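PDB 1S7J: phenazine biosynthesis protein PhzF family from Enterococcus faecalis, which probably acts as an isomerase of the PhzF family, relatives of diaminopimelate epimerase, although its own substrate is not established. Local coordinates for residues D9-P20 with Y226-L235; I211-T222 with C237-I246. All blocks are in the same frame, centred on the assembly; numbering follows the deposited sequence.

Interaction 1. Residues D9-P20 with Y226-L235; sequences DAFAEEVFKGNP and YQVSPRGGFL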
loop_
_atom_site.group_PDB
_atom_site.type_symbol
_atom_site.label_atom_id
_atom_site.label_comp_id
_atom_site.label_asym_id
_atom_site.label_seq_id
_atom_site.Cartn_x
_atom_site.Cartn_y
_atom_site.Cartn_z
ATOM N N ASP A 9 0.279 -3.356 -11.531
ATOM C CA ASP A 9 -0.453 -2.312 -10.859
ATOM C C ASP A 9 -1.295 -3.015 -9.783
ATOM O O ASP A 9 -2.296 -3.675 -10.095
ATOM C CB ASP A 9 -1.359 -1.567 -11.845
ATOM C CG ASP A 9 -0.569 -0.876 -12.956
ATOM O OD1 ASP A 9 -1.142 -0.654 -14.044
ATOM O OD2 ASP A 9 0.622 -0.563 -12.745
ATOM N N ALA A 10 -0.823 -2.957 -8.544
ATOM C CA ALA A 10 -1.508 -3.586 -7.422
ATOM C C ALA A 10 -2.755 -2.801 -7.041
ATOM O O ALA A 10 -2.738 -1.579 -7.002
ATOM C CB ALA A 10 -0.571 -3.707 -6.247
ATOM N N PHE A 11 -3.821 -3.524 -6.733
ATOM C CA PHE A 11 -5.117 -2.937 -6.358
ATOM C C PHE A 11 -5.808 -2.290 -7.526
ATOM O O PHE A 11 -6.667 -1.411 -7.353
ATOM C CB PHE A 11 -4.961 -1.931 -5.207
ATOM C CG PHE A 11 -4.503 -2.549 -3.918
ATOM C CD1 PHE A 11 -3.166 -2.502 -3.548
ATOM C CD2 PHE A 11 -5.417 -3.189 -3.064
ATOM C CE1 PHE A 11 -2.739 -3.078 -2.361
ATOM C CE2 PHE A 11 -4.994 -3.765 -1.879
ATOM C CZ PHE A 11 -3.661 -3.710 -1.524
ATOM N N ALA A 12 -5.467 -2.742 -8.731
ATOM C CA ALA A 12 -6.045 -2.205 -9.953
ATOM C C ALA A 12 -6.723 -3.268 -10.776
ATOM O O ALA A 12 -6.234 -4.381 -10.881
ATOM C CB ALA A 12 -4.967 -1.545 -10.772
ATOM N N GLU A 13 -7.837 -2.912 -11.390
ATOM C CA GLU A 13 -8.627 -3.797 -12.240
ATOM C C GLU A 13 -8.112 -3.695 -13.699
ATOM O O GLU A 13 -8.285 -4.609 -14.511
ATOM C CB GLU A 13 -10.111 -3.391 -12.129
ATOM C CG GLU A 13 -11.129 -4.519 -12.094
ATOM C CD GLU A 13 -12.584 -4.039 -12.125
ATOM O OE1 GLU A 13 -13.489 -4.909 -12.115
ATOM O OE2 GLU A 13 -12.825 -2.802 -12.152
ATOM N N GLU A 14 -7.554 -2.524 -14.010
ATOM C CA GLU A 14 -7.028 -2.213 -15.347
ATOM C C GLU A 14 -5.714 -1.433 -15.179
ATOM O O GLU A 14 -5.453 -0.882 -14.109
ATOM C CB GLU A 14 -8.029 -1.354 -16.124
ATOM C CG GLU A 14 -8.339 -0.008 -15.456
ATOM C CD GLU A 14 -9.191 0.912 -16.322
ATOM O OE1 GLU A 14 -10.407 0.653 -16.459
ATOM O OE2 GLU A 14 -8.643 1.909 -16.851
ATOM N N VAL A 15 -4.889 -1.394 -16.228
ATOM C CA VAL A 15 -3.613 -0.670 -16.153
ATOM C C VAL A 15 -3.830 0.827 -15.988
ATOM O O VAL A 15 -4.904 1.356 -16.292
ATOM C CB VAL A 15 -2.694 -0.926 -17.401
ATOM C CG1 VAL A 15 -2.353 -2.426 -17.534
ATOM C CG2 VAL A 15 -3.356 -0.417 -18.655
ATOM N N PHE A 16 -2.777 1.499 -15.517
ATOM C CA PHE A 16 -2.773 2.948 -15.256
ATOM C C PHE A 16 -3.490 3.303 -13.943
ATOM O O PHE A 16 -3.521 4.469 -13.539
ATOM C CB PHE A 16 -3.376 3.744 -16.437
ATOM C CG PHE A 16 -2.747 3.423 -17.753
ATOM C CD1 PHE A 16 -3.537 3.259 -18.892
ATOM C CD2 PHE A 16 -1.372 3.238 -17.858
ATOM C CE1 PHE A 16 -2.964 2.902 -20.114
ATOM C CE2 PHE A 16 -0.788 2.883 -19.064
ATOM C CZ PHE A 16 -1.584 2.716 -20.201
ATOM N N LYS A 17 -4.068 2.294 -13.287
ATOM C CA LYS A 17 -4.753 2.499 -12.011
ATOM C C LYS A 17 -3.981 1.775 -10.897
ATOM O O LYS A 17 -2.875 1.272 -11.128
ATOM C CB LYS A 17 -6.199 1.999 -12.082
ATOM C CG LYS A 17 -7.054 2.738 -13.096
ATOM C CD LYS A 17 -8.537 2.458 -12.904
ATOM C CE LYS A 17 -9.091 3.076 -11.603
ATOM N NZ LYS A 17 -8.708 2.346 -10.347
ATOM N N GLY A 18 -4.550 1.728 -9.706
ATOM C CA GLY A 18 -3.870 1.064 -8.605
ATOM C C GLY A 18 -2.507 1.662 -8.277
ATOM O O GLY A 18 -2.263 2.845 -8.514
ATOM N N ASN A 19 -1.622 0.842 -7.735
ATOM C CA ASN A 19 -0.281 1.285 -7.361
ATOM C C ASN A 19 0.719 0.339 -8.012
ATOM O O ASN A 19 0.720 -0.859 -7.740
ATOM C CB ASN A 19 -0.136 1.254 -5.827
ATOM C CG ASN A 19 1.089 2.039 -5.327
ATOM O OD1 ASN A 19 2.020 2.321 -6.081
ATOM N ND2 ASN A 19 1.061 2.376 -4.055
ATOM N N PRO A 20 1.592 0.872 -8.883
ATOM C CA PRO A 20 2.615 0.114 -9.611
ATOM C C PRO A 20 3.863 -0.282 -8.862
ATOM O O PRO A 20 4.410 0.487 -8.067
ATOM C CB PRO A 20 2.960 1.049 -10.753
ATOM C CG PRO A 20 2.893 2.380 -10.091
ATOM C CD PRO A 20 1.600 2.285 -9.306
ATOM N N TYR A 226 -12.136 2.313 -1.008
ATOM C CA TYR A 226 -11.572 2.774 -2.251
ATOM C C TYR A 226 -10.681 3.949 -1.994
ATOM O O TYR A 226 -11.154 5.004 -1.578
ATOM C CB TYR A 226 -12.689 3.182 -3.234
ATOM C CG TYR A 226 -12.244 3.197 -4.677
ATOM C CD1 TYR A 226 -12.653 2.200 -5.559
ATOM C CD2 TYR A 226 -11.373 4.186 -5.151
ATOM C CE1 TYR A 226 -12.209 2.178 -6.883
ATOM C CE2 TYR A 226 -10.919 4.180 -6.471
ATOM C CZ TYR A 226 -11.336 3.175 -7.334
ATOM O OH TYR A 226 -10.894 3.153 -8.651
ATOM N N GLN A 227 -9.379 3.773 -2.195
ATOM C CA GLN A 227 -8.442 4.860 -2.011
ATOM C C GLN A 227 -8.544 5.706 -3.282
ATOM O O GLN A 227 -8.030 5.328 -4.338
ATOM C CB GLN A 227 -7.038 4.351 -1.806
ATOM C CG GLN A 227 -6.154 5.386 -1.186
ATOM C CD GLN A 227 -4.956 4.815 -0.530
ATOM O OE1 GLN A 227 -3.927 5.457 -0.436
ATOM N NE2 GLN A 227 -5.063 3.563 -0.060
ATOM N N VAL A 228 -9.290 6.807 -3.175
ATOM C CA VAL A 228 -9.546 7.702 -4.285
ATOM C C VAL A 228 -8.429 8.671 -4.701
ATOM O O VAL A 228 -8.600 9.901 -4.703
ATOM C CB VAL A 228 -10.920 8.442 -4.097
ATOM C CG1 VAL A 228 -10.864 9.394 -2.905
ATOM C CG2 VAL A 228 -11.336 9.155 -5.389
ATOM N N SER A 229 -7.290 8.114 -5.024
ATOM C CA SER A 229 -6.137 8.791 -5.505
ATOM C C SER A 229 -6.423 9.077 -7.021
ATOM O O SER A 229 -7.349 8.503 -7.590
ATOM C CB SER A 229 -4.844 8.025 -5.223
ATOM O OG SER A 229 -4.705 6.808 -5.932
ATOM N N PRO A 230 -5.525 9.821 -7.681
ATOM C CA PRO A 230 -5.764 9.932 -9.127
ATOM C C PRO A 230 -5.867 8.630 -9.824
ATOM O O PRO A 230 -6.701 8.403 -10.706
ATOM C CB PRO A 230 -4.636 10.828 -9.582
ATOM C CG PRO A 230 -4.350 11.671 -8.376
ATOM C CD PRO A 230 -4.403 10.640 -7.267
ATOM N N ARG A 231 -4.970 7.735 -9.416
ATOM C CA ARG A 231 -4.900 6.392 -9.978
ATOM C C ARG A 231 -6.053 5.512 -9.507
ATOM O O ARG A 231 -6.543 4.670 -10.264
ATOM C CB ARG A 231 -3.579 5.740 -9.621
ATOM C CG ARG A 231 -2.378 6.485 -10.149
ATOM C CD ARG A 231 -1.149 5.613 -10.152
ATOM N NE ARG A 231 -1.399 4.344 -10.839
ATOM C CZ ARG A 231 -0.644 3.850 -11.809
ATOM N NH1 ARG A 231 -0.959 2.688 -12.362
ATOM N NH2 ARG A 231 0.421 4.518 -12.242
ATOM N N GLY A 232 -6.485 5.718 -8.277
ATOM C CA GLY A 232 -7.581 4.940 -7.731
ATOM C C GLY A 232 -7.138 3.575 -7.253
ATOM O O GLY A 232 -6.028 3.136 -7.552
ATOM N N GLY A 233 -8.004 2.894 -6.507
ATOM C CA GLY A 233 -7.673 1.566 -6.001
ATOM C C GLY A 233 -8.747 1.022 -5.082
ATOM O O GLY A 233 -9.186 1.713 -4.166
ATOM N N PHE A 234 -9.211 -0.197 -5.353
ATOM C CA PHE A 234 -10.239 -0.820 -4.524
ATOM C C PHE A 234 -9.630 -1.774 -3.513
ATOM O O PHE A 234 -8.598 -2.391 -3.761
ATOM C CB PHE A 234 -11.251 -1.561 -5.383
ATOM C CG PHE A 234 -12.334 -2.233 -4.593
ATOM C CD1 PHE A 234 -13.400 -1.491 -4.072
ATOM C CD2 PHE A 234 -12.288 -3.607 -4.354
ATOM C CE1 PHE A 234 -14.405 -2.109 -3.320
ATOM C CE2 PHE A 234 -13.287 -4.238 -3.603
ATOM C CZ PHE A 234 -14.348 -3.486 -3.083
ATOM N N LEU A 235 -10.285 -1.891 -2.366
ATOM C CA LEU A 235 -9.829 -2.770 -1.300
ATOM C C LEU A 235 -11.015 -3.393 -0.557
ATOM O O LEU A 235 -11.956 -2.687 -0.179
ATOM C CB LEU A 235 -8.980 -1.987 -0.276
ATOM C CG LEU A 235 -7.848 -1.041 -0.720
ATOM C CD1 LEU A 235 -8.343 0.399 -0.732
ATOM C CD2 LEU A 235 -6.667 -1.178 0.230
#

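Interaction 2. Residues I211-T222 with C237-I246; sequences IPYWGKRLNQTT and CEVKENRVII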
loop_
_atom_site.group_PDB
_atom_site.type_symbol
_atom_site.label_atom_id
_atom_site.label_comp_id
_atom_site.label_asym_id
_atom_site.label_seq_id
_atom_site.Cartn_x
_atom_site.Cartn_y
_atom_site.Cartn_z
ATOM N N ILE A 211 -9.259 0.743 8.610
ATOM C CA ILE A 211 -10.210 -0.330 8.875
ATOM C C ILE A 211 -10.766 -0.317 10.324
ATOM O O ILE A 211 -11.982 -0.358 10.515
ATOM C CB ILE A 211 -9.626 -1.729 8.475
ATOM C CG1 ILE A 211 -9.285 -1.722 6.979
ATOM C CG2 ILE A 211 -10.645 -2.840 8.744
ATOM C CD1 ILE A 211 -8.757 -3.040 6.465
ATOM N N PRO A 212 -9.887 -0.292 11.341
ATOM C CA PRO A 212 -10.387 -0.267 12.715
ATOM C C PRO A 212 -11.390 0.882 12.911
ATOM O O PRO A 212 -12.508 0.673 13.388
ATOM C CB PRO A 212 -9.117 -0.025 13.519
ATOM C CG PRO A 212 -8.116 -0.802 12.755
ATOM C CD PRO A 212 -8.418 -0.405 11.330
ATOM N N TYR A 213 -10.975 2.086 12.503
ATOM C CA TYR A 213 -11.806 3.275 12.628
ATOM C C TYR A 213 -13.199 3.128 12.022
ATOM O O TYR A 213 -14.203 3.467 12.668
ATOM C CB TYR A 213 -11.102 4.501 11.993
ATOM C CG TYR A 213 -11.990 5.737 11.950
ATOM C CD1 TYR A 213 -12.884 5.936 10.894
ATOM C CD2 TYR A 213 -11.994 6.655 12.998
ATOM C CE1 TYR A 213 -13.766 7.003 10.889
ATOM C CE2 TYR A 213 -12.882 7.738 12.999
ATOM C CZ TYR A 213 -13.768 7.897 11.935
ATOM O OH TYR A 213 -14.667 8.929 11.917
ATOM N N TRP A 214 -13.259 2.710 10.771
ATOM C CA TRP A 214 -14.534 2.560 10.086
ATOM C C TRP A 214 -15.354 1.349 10.492
ATOM O O TRP A 214 -16.570 1.319 10.277
ATOM C CB TRP A 214 -14.328 2.615 8.575
ATOM C CG TRP A 214 -13.984 3.988 8.111
ATOM C CD1 TRP A 214 -12.739 4.479 7.835
ATOM C CD2 TRP A 214 -14.895 5.074 7.905
ATOM N NE1 TRP A 214 -12.820 5.800 7.475
ATOM C CE2 TRP A 214 -14.132 6.192 7.510
ATOM C CE3 TRP A 214 -16.290 5.208 8.023
ATOM C CZ2 TRP A 214 -14.713 7.439 7.222
ATOM C CZ3 TRP A 214 -16.869 6.449 7.737
ATOM C CH2 TRP A 214 -16.080 7.545 7.346
ATOM N N GLY A 215 -14.691 0.329 11.018
ATOM C CA GLY A 215 -15.401 -0.850 11.464
ATOM C C GLY A 215 -16.135 -0.484 12.736
ATOM O O GLY A 215 -17.313 -0.782 12.895
ATOM N N LYS A 216 -15.419 0.185 13.649
ATOM C CA LYS A 216 -15.989 0.618 14.915
ATOM C C LYS A 216 -17.095 1.641 14.681
ATOM O O LYS A 216 -18.200 1.498 15.196
ATOM C CB LYS A 216 -14.899 1.226 15.814
ATOM C CG LYS A 216 -15.425 1.734 17.157
ATOM C CD LYS A 216 -14.298 2.149 18.104
ATOM C CE LYS A 216 -14.859 2.601 19.456
ATOM N NZ LYS A 216 -13.790 2.850 20.470
ATOM N N ARG A 217 -16.788 2.671 13.896
ATOM C CA ARG A 217 -17.747 3.719 13.602
ATOM C C ARG A 217 -18.985 3.240 12.809
ATOM O O ARG A 217 -20.100 3.692 13.075
ATOM C CB ARG A 217 -17.065 4.876 12.865
ATOM C CG ARG A 217 -17.875 6.158 12.863
ATOM C CD ARG A 217 -18.079 6.690 11.457
ATOM N NE ARG A 217 -17.356 7.940 11.240
ATOM C CZ ARG A 217 -17.891 9.028 10.697
ATOM N NH1 ARG A 217 -17.156 10.121 10.540
ATOM N NH2 ARG A 217 -19.165 9.025 10.310
ATOM N N LEU A 218 -18.774 2.371 11.820
ATOM C CA LEU A 218 -19.892 1.854 11.012
ATOM C C LEU A 218 -20.508 0.605 11.604
ATOM O O LEU A 218 -21.603 0.183 11.191
ATOM C CB LEU A 218 -19.443 1.575 9.575
ATOM C CG LEU A 218 -19.091 2.780 8.709
ATOM C CD1 LEU A 218 -18.791 2.325 7.291
ATOM C CD2 LEU A 218 -20.246 3.776 8.714
ATOM N N ASN A 219 -19.795 -0.001 12.550
ATOM C CA ASN A 219 -20.239 -1.214 13.241
ATOM C C ASN A 219 -20.378 -2.398 12.264
ATOM O O ASN A 219 -21.470 -2.947 12.068
ATOM C CB ASN A 219 -21.568 -0.943 13.969
ATOM C CG ASN A 219 -21.779 -1.843 15.167
ATOM O OD1 ASN A 219 -22.919 -2.148 15.533
ATOM N ND2 ASN A 219 -20.683 -2.261 15.812
ATOM N N GLN A 220 -19.252 -2.773 11.644
ATOM C CA GLN A 220 -19.215 -3.888 10.684
ATOM C C GLN A 220 -17.927 -4.698 10.791
ATOM O O GLN A 220 -16.915 -4.226 11.337
ATOM C CB GLN A 220 -19.354 -3.365 9.252
ATOM C CG GLN A 220 -20.674 -2.678 8.971
ATOM C CD GLN A 220 -20.715 -1.992 7.623
ATOM O OE1 GLN A 220 -21.760 -1.499 7.201
ATOM N NE2 GLN A 220 -19.579 -1.950 6.939
ATOM N N THR A 221 -17.984 -5.932 10.300
ATOM C CA THR A 221 -16.824 -6.828 10.297
ATOM C C THR A 221 -16.168 -6.715 8.929
ATOM O O THR A 221 -14.945 -6.803 8.800
ATOM C CB THR A 221 -17.244 -8.309 10.515
ATOM O OG1 THR A 221 -17.978 -8.427 11.742
ATOM C CG2 THR A 221 -16.006 -9.214 10.568
ATOM N N THR A 222 -17.000 -6.539 7.903
ATOM C CA THR A 222 -16.519 -6.402 6.538
ATOM C C THR A 222 -16.911 -5.064 5.930
ATOM O O THR A 222 -18.052 -4.605 6.077
ATOM C CB THR A 222 -17.010 -7.557 5.632
ATOM O OG1 THR A 222 -18.440 -7.688 5.729
ATOM C CG2 THR A 222 -16.354 -8.859 6.045
ATOM N N CYS A 237 -12.134 -5.046 2.742
ATOM C CA CYS A 237 -11.640 -5.101 4.117
ATOM C C CYS A 237 -12.381 -6.003 5.083
ATOM O O CYS A 237 -13.602 -6.171 4.999
ATOM C CB CYS A 237 -11.623 -3.700 4.682
ATOM S SG CYS A 237 -10.824 -2.549 3.613
ATOM N N GLU A 238 -11.646 -6.541 6.047
ATOM C CA GLU A 238 -12.230 -7.385 7.067
ATOM C C GLU A 238 -11.581 -7.144 8.414
ATOM O O GLU A 238 -10.351 -6.952 8.515
ATOM C CB GLU A 238 -12.127 -8.876 6.719
ATOM C CG GLU A 238 -12.931 -9.747 7.689
ATOM C CD GLU A 238 -12.620 -11.216 7.582
ATOM O OE1 GLU A 238 -13.134 -11.864 6.649
ATOM O OE2 GLU A 238 -11.874 -11.733 8.451
ATOM N N VAL A 239 -12.403 -7.118 9.453
ATOM C CA VAL A 239 -11.932 -6.920 10.800
ATOM C C VAL A 239 -11.891 -8.240 11.556
ATOM O O VAL A 239 -12.869 -8.989 11.572
ATOM C CB VAL A 239 -12.821 -5.930 11.587
ATOM C CG1 VAL A 239 -12.259 -5.714 12.985
ATOM C CG2 VAL A 239 -12.920 -4.612 10.850
ATOM N N LYS A 240 -10.728 -8.546 12.085
ATOM C CA LYS A 240 -10.520 -9.732 12.886
ATOM C C LYS A 240 -10.101 -9.182 14.244
ATOM O O LYS A 240 -9.844 -7.973 14.410
ATOM C CB LYS A 240 -9.370 -10.590 12.300
ATOM C CG LYS A 240 -9.779 -11.535 11.160
ATOM C CD LYS A 240 -8.548 -12.163 10.481
ATOM C CE LYS A 240 -7.586 -12.829 11.477
ATOM N NZ LYS A 240 -6.272 -13.236 10.866
ATOM N N GLU A 241 -10.017 -10.046 15.246
ATOM C CA GLU A 241 -9.673 -9.627 16.579
ATOM C C GLU A 241 -8.193 -9.331 16.495
ATOM O O GLU A 241 -7.445 -10.297 16.135
ATOM C CB GLU A 241 -9.885 -10.838 17.427
ATOM C CG GLU A 241 -11.212 -10.883 18.123
ATOM C CD GLU A 241 -12.381 -10.902 17.142
ATOM O OE1 GLU A 241 -12.658 -11.977 16.577
ATOM O OE2 GLU A 241 -13.018 -9.846 16.943
ATOM N N ASN A 242 -7.666 -8.120 16.770
ATOM C CA ASN A 242 -6.258 -7.751 16.752
ATOM C C ASN A 242 -5.539 -7.878 15.367
ATOM O O ASN A 242 -4.300 -7.984 15.310
ATOM C CB ASN A 242 -5.491 -8.558 17.797
ATOM C CG ASN A 242 -4.523 -7.688 18.579
ATOM O OD1 ASN A 242 -4.931 -6.684 19.176
ATOM N ND2 ASN A 242 -3.239 -8.063 18.579
ATOM N N ARG A 243 -6.301 -7.774 14.281
ATOM C CA ARG A 243 -5.713 -7.850 12.937
ATOM C C ARG A 243 -6.741 -7.433 11.877
ATOM O O ARG A 243 -7.939 -7.644 12.056
ATOM C CB ARG A 243 -5.228 -9.296 12.660
ATOM C CG ARG A 243 -4.069 -9.407 11.663
ATOM C CD ARG A 243 -2.774 -8.821 12.232
ATOM N NE ARG A 243 -1.690 -8.842 11.246
ATOM C CZ ARG A 243 -0.411 -8.572 11.524
ATOM N NH1 ARG A 243 0.501 -8.617 10.554
ATOM N NH2 ARG A 243 -0.039 -8.262 12.759
ATOM N N VAL A 244 -6.275 -6.758 10.818
ATOM C CA VAL A 244 -7.173 -6.352 9.719
ATOM C C VAL A 244 -6.675 -6.942 8.405
ATOM O O VAL A 244 -5.460 -7.109 8.199
ATOM C CB VAL A 244 -7.317 -4.814 9.591
ATOM C CG1 VAL A 244 -8.019 -4.254 10.805
ATOM C CG2 VAL A 244 -5.973 -4.164 9.398
ATOM N N ILE A 245 -7.619 -7.283 7.530
ATOM C CA ILE A 245 -7.309 -7.890 6.236
ATOM C C ILE A 245 -7.765 -7.050 5.045
ATOM O O ILE A 245 -8.908 -6.589 5.002
ATOM C CB ILE A 245 -8.005 -9.259 6.096
ATOM C CG1 ILE A 245 -7.723 -10.133 7.319
ATOM C CG2 ILE A 245 -7.559 -9.953 4.809
ATOM C CD1 ILE A 245 -6.260 -10.430 7.548
ATOM N N ILE A 246 -6.857 -6.836 4.093
ATOM C CA ILE A 246 -7.196 -6.094 2.875
ATOM C C ILE A 246 -6.975 -6.984 1.662
ATOM O O ILE A 246 -5.937 -7.661 1.552
ATOM C CB ILE A 246 -6.359 -4.787 2.701
ATOM C CG1 ILE A 246 -4.868 -5.101 2.650
ATOM C CG2 ILE A 246 -6.675 -3.814 3.797
ATOM C CD1 ILE A 246 -4.007 -3.891 2.467
#

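Interaction 1. Residues D9-P20 with Y226-L235
The long side chain of R231 reaches across to the loop of D9-P20 and lays its guanidinium between two layers: F16 O lies over one face and the ring of P20 over the other, with P20 CD 3.7 Å from R231 CZ. Bent at chi3 (52°), the chain brings NH1 to K17 O at 2.7 Å, a nearly straight bond in the guanidinium plane, though the donor stands above the carbonyl plane. R231 NE adds weak bonds to K17 O and G18 O, and D9 OD2 forms a long salt bridge with R231 NH1 at 3.6 Å. K17, bent at chi3 and chi4, answers with a hydrogen bond from NZ to Y226 OH at 2.9 Å and a weak one to R231 O. Glycines let the backbones come close: G18 N gives a weak bond to G232 O at 3.0 Å, and G233 CA makes a CA-H...O contact with F11 O. Each segment joins two antiparallel strands, and the strand pairs 2-10/19-25 and 222-227/234-240 belong to the two halves of a fold consistent with the diaminopimelate epimerase-like family; the side chain of P20 lies about 8 Å from that of E46, the predicted active-site residue. Inward, F11 CE2 lies 3.7 Å from L235 CD2, while F234 O comes to the ring edge; L76 of helix 72-85 also touches this ring. On the looser solvent side, exposed F16 turns its CB away from Y226-L235.

Interaction 2. Residues I211-T222 with C237-I246
I211 fits both of its branches against the hairpin C237-I246. With CG1 anti to the carbonyl carbon (chi1 -60°) and the chain extended beyond it, CD1 reaches down onto the hairpin between C237 and I246, 3.4 Å from C237 CB and 3.5 Å from I246 CG2, both tighter than usual carbon contacts. The other branch, CG2, lies 3.6 Å from V239 CG2 and equally close to V244 CG1, wedged between one valine from each strand. P212 extends this patch with its ring, P212 CD lying 3.9 Å from V244 CG1, and Y117 touches P212, V239 and V244 from a neighbouring loop. Helix 211-218 thus packs across a beta hairpin closed by a type II turn from K240 to R243, the helix axis lying 80° from that of strand 237-240. V239 is the second anchor, for its backbone also takes part: V239 N donates to T221 O at 2.6 Å, in the carbonyl plane. The chain leaving the helix turns at N219, which has positive phi, and T221 then follows the strand edge, where its O also receives a CA-H...O contact from E238 CA. Beyond it T222 and E238 form an antiparallel non-hydrogen-bonded pair, with T222 CG2 3.9 Å from E238 CG on the more exposed margin.

From the N terminus, strand 2-10 enters the turn of interaction 1 and returns as strand 19-25; this contact closes a loop of 205 residues when the chain reaches 226-235. Interaction 2 opens inside that loop, at helix 207-218, and closes beyond it at 237-246, so the two cross along the sequence. Its own closure is short, 14 residues, holding much of strand 222-227 and the start of strand 234-240; strand 234-240 serves both contacts. Their centres lie about 21 Å apart, yet F11 CZ meets I246 CD1 at 4.0 Å. Interaction 1 joins two strand-connecting loops, whereas interaction 2 seats a helix on the hairpin of strands 234-240 and 243-259; the latter strand runs on to pair with 2-10.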